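Local coordinates for uncharacterized protein, DUF633, LMOf2365_1472 (Listeria monocytogenes str. 4b F2365, PDB 3GNL) that is experimentally uncharacterized but probably methylates N1 of a tRNA adenine, using S-adenosylmethionine bound to a Rossmann-like domain, at residues Asp31-Pro36 and Lys63-Ser68; Ala48-Val53 and Glu72-Arg77; Asn198-Ile203 and His226-Val231. All coordinates share one frame; numbering follows the deposited sequence. Where two conformers were deposited one is given.

Contact 1: residues Asp31-Pro36 and Lys63-Ser68; sequences DHAYLP and KQVRSS
H32 and Q64 bring the two backbones nearest, their CA atoms 6.4 Å apart, where a tight turn meets the flank of helix 55-67. The turn, type I' from D31 to Y34, is closed by a bond from Y34 N to D31 O, and it takes H32 and A33 through positive phi values, with A33 in the N-cap position just before helix 34-41. Turned this way, the carbonyl oxygen of H32 reaches the aliphatic root of Q64, lying 3.1 Å from both its CB and its CG. The Q64 chain then bends at chi2 (66°), which carries CD round toward Y34. Its OE1 comes to the tyrosine edge, close to the ring plane and 3.6 Å from Y34 CE1, with ring and amide planes inclined by 66°. On the apolar side, A33 CB rests on V65 CG2 at 3.7 Å. Within the turn, H32 CB sits over the centre of the Y34 ring, and H32 ND1 donates to D31 OD1 at 2.9 Å, nearly in the imidazole plane. R11 lies near the other carboxylate oxygen as a long, weak ion pair. In class I methyltransferases the loop after the first strand commonly helps hold the cofactor, and this turn occupies that position. The D31-H32 and D31-Y34 bonds help hold its form, while helix 55-67 meets it by van der Waals packing, without a charged pair between them.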
loop_
_atom_site.group_PDB
_atom_site.type_symbol
_atom_site.label_atom_id
_atom_site.label_comp_id
_atom_site.label_asym_id
_atom_site.label_seq_id
_atom_site.Cartn_x
_atom_site.Cartn_y
_atom_site.Cartn_z
ATOM N N ASP A 31 12.051 4.011 4.055
ATOM C CA ASP A 31 12.132 4.830 5.239
ATOM C C ASP A 31 13.453 4.543 5.952
ATOM O O ASP A 31 13.509 3.589 6.734
ATOM C CB ASP A 31 10.927 4.494 6.133
ATOM C CG ASP A 31 10.801 5.421 7.314
ATOM O OD1 ASP A 31 11.727 6.236 7.565
ATOM O OD2 ASP A 31 9.774 5.311 8.020
ATOM N N HIS A 32 14.506 5.339 5.700
ATOM C CA HIS A 32 15.837 5.122 6.297
ATOM C C HIS A 32 16.466 3.734 6.077
ATOM O O HIS A 32 17.454 3.401 6.738
ATOM C CB HIS A 32 15.852 5.449 7.775
ATOM C CG HIS A 32 15.588 6.897 8.092
ATOM N ND1 HIS A 32 14.359 7.489 7.903
ATOM C CD2 HIS A 32 16.391 7.851 8.615
ATOM C CE1 HIS A 32 14.423 8.763 8.271
ATOM N NE2 HIS A 32 15.641 9.001 8.723
ATOM N N ALA A 33 15.952 2.966 5.107
ATOM C CA ALA A 33 16.383 1.587 4.901
ATOM C C ALA A 33 16.144 0.750 6.164
ATOM O O ALA A 33 16.791 -0.306 6.280
ATOM C CB ALA A 33 17.864 1.549 4.485
ATOM N N TYR A 34 15.274 1.183 7.078
ATOM C CA TYR A 34 15.027 0.399 8.297
ATOM C C TYR A 34 14.520 -0.991 7.926
ATOM O O TYR A 34 15.011 -2.019 8.479
ATOM C CB TYR A 34 13.968 1.038 9.205
ATOM C CG TYR A 34 14.331 2.329 9.874
ATOM C CD1 TYR A 34 15.606 2.541 10.376
ATOM C CD2 TYR A 34 13.378 3.327 10.021
ATOM C CE1 TYR A 34 15.931 3.746 11.026
ATOM C CE2 TYR A 34 13.700 4.547 10.648
ATOM C CZ TYR A 34 14.988 4.724 11.130
ATOM O OH TYR A 34 15.309 5.903 11.748
ATOM N N LEU A 35 13.534 -1.039 7.033
ATOM C CA LEU A 35 12.952 -2.326 6.645
ATOM C C LEU A 35 13.952 -3.260 5.947
ATOM O O LEU A 35 14.070 -4.425 6.352
ATOM C CB LEU A 35 11.626 -2.102 5.893
ATOM C CG LEU A 35 10.940 -3.347 5.334
ATOM C CD1 LEU A 35 9.413 -3.136 5.253
ATOM C CD2 LEU A 35 11.481 -3.816 4.025
ATOM N N PRO A 36 14.720 -2.778 4.959
ATOM C CA PRO A 36 15.766 -3.611 4.344
ATOM C C PRO A 36 16.754 -4.104 5.356
ATOM O O PRO A 36 17.145 -5.282 5.312
ATOM C CB PRO A 36 16.432 -2.659 3.371
ATOM C CG PRO A 36 15.331 -1.695 2.976
ATOM C CD PRO A 36 14.509 -1.518 4.227
ATOM N N LYS A 63 23.474 5.984 5.436
ATOM C CA LYS A 63 24.088 5.973 6.777
ATOM C C LYS A 63 23.544 4.857 7.631
ATOM O O LYS A 63 24.296 4.239 8.356
ATOM C CB LYS A 63 23.976 7.311 7.494
ATOM C CG LYS A 63 24.899 8.371 6.881
ATOM C CD LYS A 63 24.775 9.672 7.622
ATOM C CE LYS A 63 25.745 10.758 7.089
ATOM N NZ LYS A 63 27.151 10.578 7.599
ATOM N N GLN A 64 22.258 4.550 7.509
ATOM C CA GLN A 64 21.692 3.447 8.281
ATOM C C GLN A 64 22.297 2.115 7.828
ATOM O O GLN A 64 22.611 1.250 8.684
ATOM C CB GLN A 64 20.162 3.438 8.142
ATOM C CG GLN A 64 19.477 2.206 8.726
ATOM C CD GLN A 64 19.609 2.095 10.234
ATOM O OE1 GLN A 64 19.475 3.067 10.967
ATOM N NE2 GLN A 64 19.858 0.882 10.703
ATOM N N VAL A 65 22.479 1.936 6.524
ATOM C CA VAL A 65 23.006 0.692 5.948
ATOM C C VAL A 65 24.457 0.520 6.453
ATOM O O VAL A 65 24.829 -0.581 6.881
ATOM C CB VAL A 65 22.919 0.653 4.390
ATOM C CG1 VAL A 65 23.706 -0.504 3.786
ATOM C CG2 VAL A 65 21.416 0.559 3.974
ATOM N N ARG A 66 25.239 1.605 6.432
ATOM C CA ARG A 66 26.617 1.545 6.930
ATOM C C ARG A 66 26.665 1.228 8.420
ATOM O O ARG A 66 27.416 0.335 8.855
ATOM C CB ARG A 66 27.285 2.876 6.625
ATOM C CG ARG A 66 27.888 2.871 5.244
ATOM N N SER A 67 25.835 1.903 9.194
ATOM C CA SER A 67 25.710 1.696 10.629
ATOM C C SER A 67 25.307 0.259 10.999
ATOM O O SER A 67 25.601 -0.204 12.095
ATOM C CB SER A 67 24.681 2.666 11.206
ATOM O OG SER A 67 24.456 2.408 12.587
ATOM N N SER A 68 24.604 -0.415 10.096
ATOM C CA SER A 68 24.141 -1.782 10.319
ATOM C C SER A 68 25.177 -2.800 9.873
ATOM O O SER A 68 25.010 -3.995 10.115
ATOM C CB SER A 68 22.819 -2.014 9.575
ATOM O OG SER A 68 21.800 -1.276 10.221
#

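Contact 2: residues Ala48-Val53 and Glu72-Arg77; sequences AIAGEV and EQIDVR
A48 and A50 each use both backbone polar atoms to join the neighbouring strand. A48 N donates to Q73 O and A48 O receives D75 N at 2.9 Å; A50 N donates to D75 O at 2.8 Å and A50 O receives R77 N at 2.9 Å. E52 N closes the ladder on R77 O. Between these rungs the CA hydrogens of I74, I49, V76 and G51 also point at carbonyl oxygens, as with I74 CA, 3.2 Å from A48 O. On one face of the sheet A48 CB lies 4.1 Å from I74 CG1, and A50 CB faces V76 CG2. On the other, I49 and R77 cross obliquely: I49 CD1 covers one face of the guanidinium near its rim, 3.7 Å from R77 NH1. The same group is gripped at its edge, where R77 NH2 forms a salt bridge of 3.0 Å with the anti side of D75 OD2. The two strands run parallel, 18° apart, and are joined through helix 55-67 as a beta-alpha-beta unit of the Rossmann-like sheet, with strand 74-78 outermost. Further out, R77 NH1 has its own salt bridge to D89 and a bond to V84 O, which together hold the guanidinium over I49. Helix 34-41 covers A48 and I74 through P36, while F58 and V65 of helix 55-67 cover V76. Beyond A48 and I49 lies strand 23-28, whose I25 and D27 bond to the I49 backbone.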
loop_
_atom_site.group_PDB
_atom_site.type_symbol
_atom_site.label_atom_id
_atom_site.label_comp_id
_atom_site.label_asym_id
_atom_site.label_seq_id
_atom_site.Cartn_x
_atom_site.Cartn_y
_atom_site.Cartn_z
ATOM N N ALA A 48 18.862 -6.458 -0.690
ATOM C CA ALA A 48 17.882 -5.387 -0.874
ATOM C C ALA A 48 18.443 -4.225 -1.659
ATOM O O ALA A 48 19.607 -3.856 -1.485
ATOM C CB ALA A 48 17.397 -4.884 0.450
ATOM N N ILE A 49 17.602 -3.615 -2.480
ATOM C CA ILE A 49 17.805 -2.255 -3.001
ATOM C C ILE A 49 16.957 -1.327 -2.133
ATOM O O ILE A 49 15.763 -1.603 -1.924
ATOM C CB ILE A 49 17.320 -2.137 -4.453
ATOM C CG1 ILE A 49 18.132 -3.088 -5.373
ATOM C CG2 ILE A 49 17.377 -0.693 -4.936
ATOM C CD1 ILE A 49 17.489 -3.295 -6.777
ATOM N N ALA A 50 17.561 -0.275 -1.603
ATOM C CA ALA A 50 16.795 0.789 -0.964
ATOM C C ALA A 50 16.779 1.993 -1.893
ATOM O O ALA A 50 17.812 2.650 -2.087
ATOM C CB ALA A 50 17.383 1.120 0.385
ATOM N N GLY A 51 15.615 2.286 -2.482
ATOM C CA GLY A 51 15.502 3.411 -3.433
ATOM C C GLY A 51 15.126 4.715 -2.763
ATOM O O GLY A 51 14.356 4.737 -1.824
ATOM N N GLU A 52 15.683 5.843 -3.207
ATOM C CA GLU A 52 15.315 7.144 -2.691
ATOM C C GLU A 52 15.332 8.105 -3.851
ATOM O O GLU A 52 16.107 7.911 -4.774
ATOM C CB GLU A 52 16.275 7.647 -1.597
ATOM C CG GLU A 52 16.471 6.647 -0.451
ATOM C CD GLU A 52 15.274 6.546 0.425
ATOM O OE1 GLU A 52 14.317 7.321 0.271
ATOM O OE2 GLU A 52 15.291 5.638 1.301
ATOM N N VAL A 53 14.471 9.132 -3.819
ATOM C CA VAL A 53 14.432 10.077 -4.936
ATOM C C VAL A 53 15.206 11.377 -4.689
ATOM O O VAL A 53 15.693 11.978 -5.643
ATOM C CB VAL A 53 12.991 10.248 -5.498
ATOM C CG1 VAL A 53 12.111 10.946 -4.488
ATOM C CG2 VAL A 53 13.005 11.036 -6.806
ATOM N N GLU A 72 27.314 -4.822 2.152
ATOM C CA GLU A 72 27.512 -5.913 1.190
ATOM C C GLU A 72 26.199 -6.541 0.716
ATOM O O GLU A 72 26.157 -7.162 -0.350
ATOM C CB GLU A 72 28.474 -6.992 1.730
ATOM C CG GLU A 72 29.957 -6.564 1.734
ATOM C CD GLU A 72 30.911 -7.708 2.063
ATOM O OE1 GLU A 72 31.604 -7.635 3.097
ATOM O OE2 GLU A 72 30.963 -8.688 1.293
ATOM N N GLN A 73 25.128 -6.360 1.499
ATOM C CA GLN A 73 23.825 -6.970 1.158
ATOM C C GLN A 73 22.748 -5.985 0.699
ATOM O O GLN A 73 21.706 -6.417 0.211
ATOM C CB GLN A 73 23.307 -7.809 2.330
ATOM C CG GLN A 73 23.987 -9.207 2.391
ATOM C CD GLN A 73 23.469 -10.069 3.528
ATOM O OE1 GLN A 73 23.833 -9.855 4.686
ATOM N NE2 GLN A 73 22.636 -11.079 3.200
ATOM N N ILE A 74 23.009 -4.685 0.854
ATOM C CA ILE A 74 22.021 -3.645 0.549
ATOM C C ILE A 74 22.635 -2.515 -0.237
ATOM O O ILE A 74 23.623 -1.883 0.204
ATOM C CB ILE A 74 21.358 -3.082 1.799
ATOM C CG1 ILE A 74 20.773 -4.232 2.662
ATOM C CG2 ILE A 74 20.316 -2.038 1.407
ATOM C CD1 ILE A 74 20.264 -3.762 3.958
ATOM N N ASP A 75 22.065 -2.290 -1.410
ATOM C CA ASP A 75 22.467 -1.221 -2.284
ATOM C C ASP A 75 21.485 -0.083 -2.068
ATOM O O ASP A 75 20.268 -0.267 -2.189
ATOM C CB ASP A 75 22.380 -1.636 -3.756
ATOM C CG ASP A 75 23.480 -2.635 -4.194
ATOM O OD1 ASP A 75 24.519 -2.779 -3.485
ATOM O OD2 ASP A 75 23.296 -3.268 -5.273
ATOM N N VAL A 76 21.997 1.079 -1.727
ATOM C CA VAL A 76 21.170 2.270 -1.672
ATOM C C VAL A 76 21.350 3.014 -2.971
ATOM O O VAL A 76 22.480 3.345 -3.367
ATOM C CB VAL A 76 21.500 3.158 -0.470
ATOM C CG1 VAL A 76 20.559 4.386 -0.400
ATOM C CG2 VAL A 76 21.456 2.329 0.819
ATOM N N ARG A 77 20.236 3.267 -3.648
ATOM C CA ARG A 77 20.266 3.899 -4.944
ATOM C C ARG A 77 19.328 5.107 -5.059
ATOM O O ARG A 77 18.195 5.083 -4.550
ATOM C CB ARG A 77 19.869 2.883 -5.993
ATOM C CG ARG A 77 20.849 1.707 -6.091
ATOM C CD ARG A 77 20.453 0.739 -7.183
ATOM N NE ARG A 77 21.176 -0.544 -7.076
ATOM C CZ ARG A 77 20.967 -1.599 -7.864
ATOM N NH1 ARG A 77 20.018 -1.590 -8.814
ATOM N NH2 ARG A 77 21.677 -2.719 -7.686
#

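Contact 3: residues Asn198-Ile203 and His226-Val231; sequences NTWQNI and HKIALV
W200 and K227 meet across the long helical hairpin formed by helices 187-208 and 215-235, which extends from the Rossmann-like domain and is consistent with the coiled-coil C-terminal region of the TrmK family. The two short helical segments run roughly antiparallel, at 148°, with their axes 9.5 Å apart. The large group in this interface is the W200 indole. Its CG is anti to the carbonyl carbon (chi1 -67°), and one face of the ring beyond it lies against the lysine chain of the opposite helix. K227 CB sits over the six-membered ring, 3.8 Å from its centroid and 18° off the normal, a CH-pi contact. Farther along the chain, K227 CD covers the same face nearer the rim, 3.7 Å from W200 CZ2. The aliphatic part of the lysine therefore acts as an apolar lid, while its amino end leads away from W200 and has a long, weak ion pair with E223. The indole is also met at its edge: V231 CG2 comes in near the ring plane, 3.6 Å from W200 CZ3. The stem of the tryptophan is occupied as well, because I228 CG1 lies 3.7 Å from W200 CB. I228 then continues to Q201, where its CD1 reaches Q201 CG at 3.6 Å and the two side chains pass at a slant. A flat ring is thus covered on one face by lysine methylenes and met at the edge by a valine, and the contact is held by dispersion and fit. Around it, F176 of helix 172-177 and L224 of helix 215-235 also touch the indole, and W193, two turns earlier in the same helix, packs against it. V231 touches F177 of helix 172-177, and also W193 and A197 of helix 187-208, while I228 extends toward I204, farther along helix 187-208.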
loop_
_atom_site.group_PDB
_atom_site.type_symbol
_atom_site.label_atom_id
_atom_site.label_comp_id
_atom_site.label_asym_id
_atom_site.label_seq_id
_atom_site.Cartn_x
_atom_site.Cartn_y
_atom_site.Cartn_z
ATOM N N ASN A 198 -20.323 7.549 8.828
ATOM C CA ASN A 198 -21.013 8.552 9.652
ATOM C C ASN A 198 -20.650 9.937 9.131
ATOM O O ASN A 198 -21.532 10.787 9.014
ATOM C CB ASN A 198 -20.571 8.443 11.108
ATOM C CG ASN A 198 -21.195 7.276 11.828
ATOM O OD1 ASN A 198 -22.193 6.712 11.391
ATOM N ND2 ASN A 198 -20.621 6.929 12.978
ATOM N N THR A 199 -19.377 10.173 8.794
ATOM C CA THR A 199 -19.020 11.449 8.193
ATOM C C THR A 199 -19.749 11.714 6.869
ATOM O O THR A 199 -20.256 12.796 6.652
ATOM C CB THR A 199 -17.516 11.610 8.086
ATOM O OG1 THR A 199 -17.020 11.824 9.424
ATOM C CG2 THR A 199 -17.133 12.863 7.343
ATOM N N TRP A 200 -19.812 10.734 5.978
ATOM C CA TRP A 200 -20.519 10.926 4.717
ATOM C C TRP A 200 -22.009 11.272 4.925
ATOM O O TRP A 200 -22.494 12.182 4.244
ATOM C CB TRP A 200 -20.382 9.641 3.880
ATOM C CG TRP A 200 -18.953 9.380 3.432
ATOM C CD1 TRP A 200 -17.987 10.307 3.136
ATOM C CD2 TRP A 200 -18.379 8.082 3.188
ATOM N NE1 TRP A 200 -16.799 9.643 2.751
ATOM C CE2 TRP A 200 -17.034 8.294 2.800
ATOM C CE3 TRP A 200 -18.872 6.767 3.304
ATOM C CZ2 TRP A 200 -16.168 7.222 2.495
ATOM C CZ3 TRP A 200 -17.970 5.688 3.030
ATOM C CH2 TRP A 200 -16.654 5.953 2.654
ATOM N N GLN A 201 -22.690 10.616 5.873
ATOM C CA GLN A 201 -24.108 10.911 6.171
ATOM C C GLN A 201 -24.193 12.312 6.700
ATOM O O GLN A 201 -25.118 13.053 6.319
ATOM C CB GLN A 201 -24.668 9.970 7.237
ATOM C CG GLN A 201 -24.676 8.512 6.829
ATOM C CD GLN A 201 -24.986 7.534 7.966
ATOM O OE1 GLN A 201 -25.052 7.899 9.156
ATOM N NE2 GLN A 201 -25.159 6.269 7.600
ATOM N N ASN A 202 -23.234 12.694 7.542
ATOM C CA ASN A 202 -23.278 14.061 8.068
ATOM C C ASN A 202 -23.105 15.101 6.965
ATOM O O ASN A 202 -23.752 16.165 6.983
ATOM C CB ASN A 202 -22.244 14.267 9.175
ATOM C CG ASN A 202 -22.533 13.442 10.438
ATOM O OD1 ASN A 202 -23.642 12.979 10.651
ATOM N ND2 ASN A 202 -21.520 13.292 11.273
ATOM N N ILE A 203 -22.241 14.811 5.985
ATOM C CA ILE A 203 -21.998 15.745 4.907
ATOM C C ILE A 203 -23.281 15.882 4.103
ATOM O O ILE A 203 -23.623 16.988 3.692
ATOM C CB ILE A 203 -20.841 15.296 3.983
ATOM C CG1 ILE A 203 -19.524 15.322 4.769
ATOM C CG2 ILE A 203 -20.701 16.220 2.730
ATOM C CD1 ILE A 203 -18.413 14.606 4.004
ATOM N N HIS A 226 -23.837 6.485 -2.469
ATOM C CA HIS A 226 -23.257 5.248 -3.033
ATOM C C HIS A 226 -22.219 4.676 -2.071
ATOM O O HIS A 226 -22.213 3.464 -1.779
ATOM C CB HIS A 226 -22.596 5.530 -4.394
ATOM C CG HIS A 226 -21.937 4.335 -5.035
ATOM N ND1 HIS A 226 -22.595 3.141 -5.264
ATOM C CD2 HIS A 226 -20.692 4.180 -5.557
ATOM C CE1 HIS A 226 -21.776 2.291 -5.868
ATOM N NE2 HIS A 226 -20.617 2.898 -6.062
ATOM N N LYS A 227 -21.357 5.553 -1.561
ATOM C CA LYS A 227 -20.359 5.103 -0.615
ATOM C C LYS A 227 -20.958 4.582 0.685
ATOM O O LYS A 227 -20.540 3.548 1.207
ATOM C CB LYS A 227 -19.334 6.194 -0.311
ATOM C CG LYS A 227 -18.479 6.673 -1.504
ATOM C CD LYS A 227 -17.465 7.663 -0.933
ATOM C CE LYS A 227 -17.108 8.742 -1.887
ATOM N NZ LYS A 227 -15.749 8.564 -2.407
ATOM N N ILE A 228 -21.963 5.276 1.212
ATOM C CA ILE A 228 -22.628 4.802 2.425
ATOM C C ILE A 228 -23.286 3.417 2.180
ATOM O O ILE A 228 -23.206 2.535 3.019
ATOM C CB ILE A 228 -23.719 5.854 2.918
ATOM C CG1 ILE A 228 -23.069 7.159 3.380
ATOM C CG2 ILE A 228 -24.636 5.279 3.967
ATOM C CD1 ILE A 228 -24.084 8.317 3.304
ATOM N N ALA A 229 -23.948 3.269 1.029
ATOM C CA ALA A 229 -24.588 1.996 0.680
ATOM C C ALA A 229 -23.554 0.861 0.587
ATOM O O ALA A 229 -23.801 -0.245 1.092
ATOM C CB ALA A 229 -25.386 2.144 -0.612
ATOM N N LEU A 230 -22.380 1.174 0.054
ATOM C CA LEU A 230 -21.317 0.145 0.028
ATOM C C LEU A 230 -20.900 -0.291 1.433
ATOM O O LEU A 230 -20.659 -1.472 1.700
ATOM C CB LEU A 230 -20.098 0.631 -0.755
ATOM C CG LEU A 230 -20.251 0.804 -2.260
ATOM C CD1 LEU A 230 -19.098 1.619 -2.830
ATOM C CD2 LEU A 230 -20.345 -0.587 -2.927
ATOM N N VAL A 231 -20.728 0.660 2.347
ATOM C CA VAL A 231 -20.372 0.308 3.687
ATOM C C VAL A 231 -21.475 -0.495 4.356
ATOM O O VAL A 231 -21.208 -1.496 5.021
ATOM C CB VAL A 231 -20.041 1.583 4.546
ATOM C CG1 VAL A 231 -19.920 1.239 6.016
ATOM C CG2 VAL A 231 -18.736 2.265 4.033
#

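In the fold
From the N terminus, the chain leaves strand 23-28 through the turn of 31-36 and builds helix 34-41, strand 45-52 and helix 55-67 before contact 1 closes its loop at 63-68. Contact 2 opens inside that loop, at 48-53, and closes after it, at 72-77, so the two cross. They also touch, V65 CG2 lying 3.6 Å from V76 CG2, and so tie helices 34-41 and 55-67 to the edge of the sheet formed by strands 45-52 and 74-78. Contact 3 follows in series, opening only after the sheet is complete and closing within the terminal pair of helices. Its centre is about 42 Å from the centre of each other contact, on the opposite side of the chain's centre.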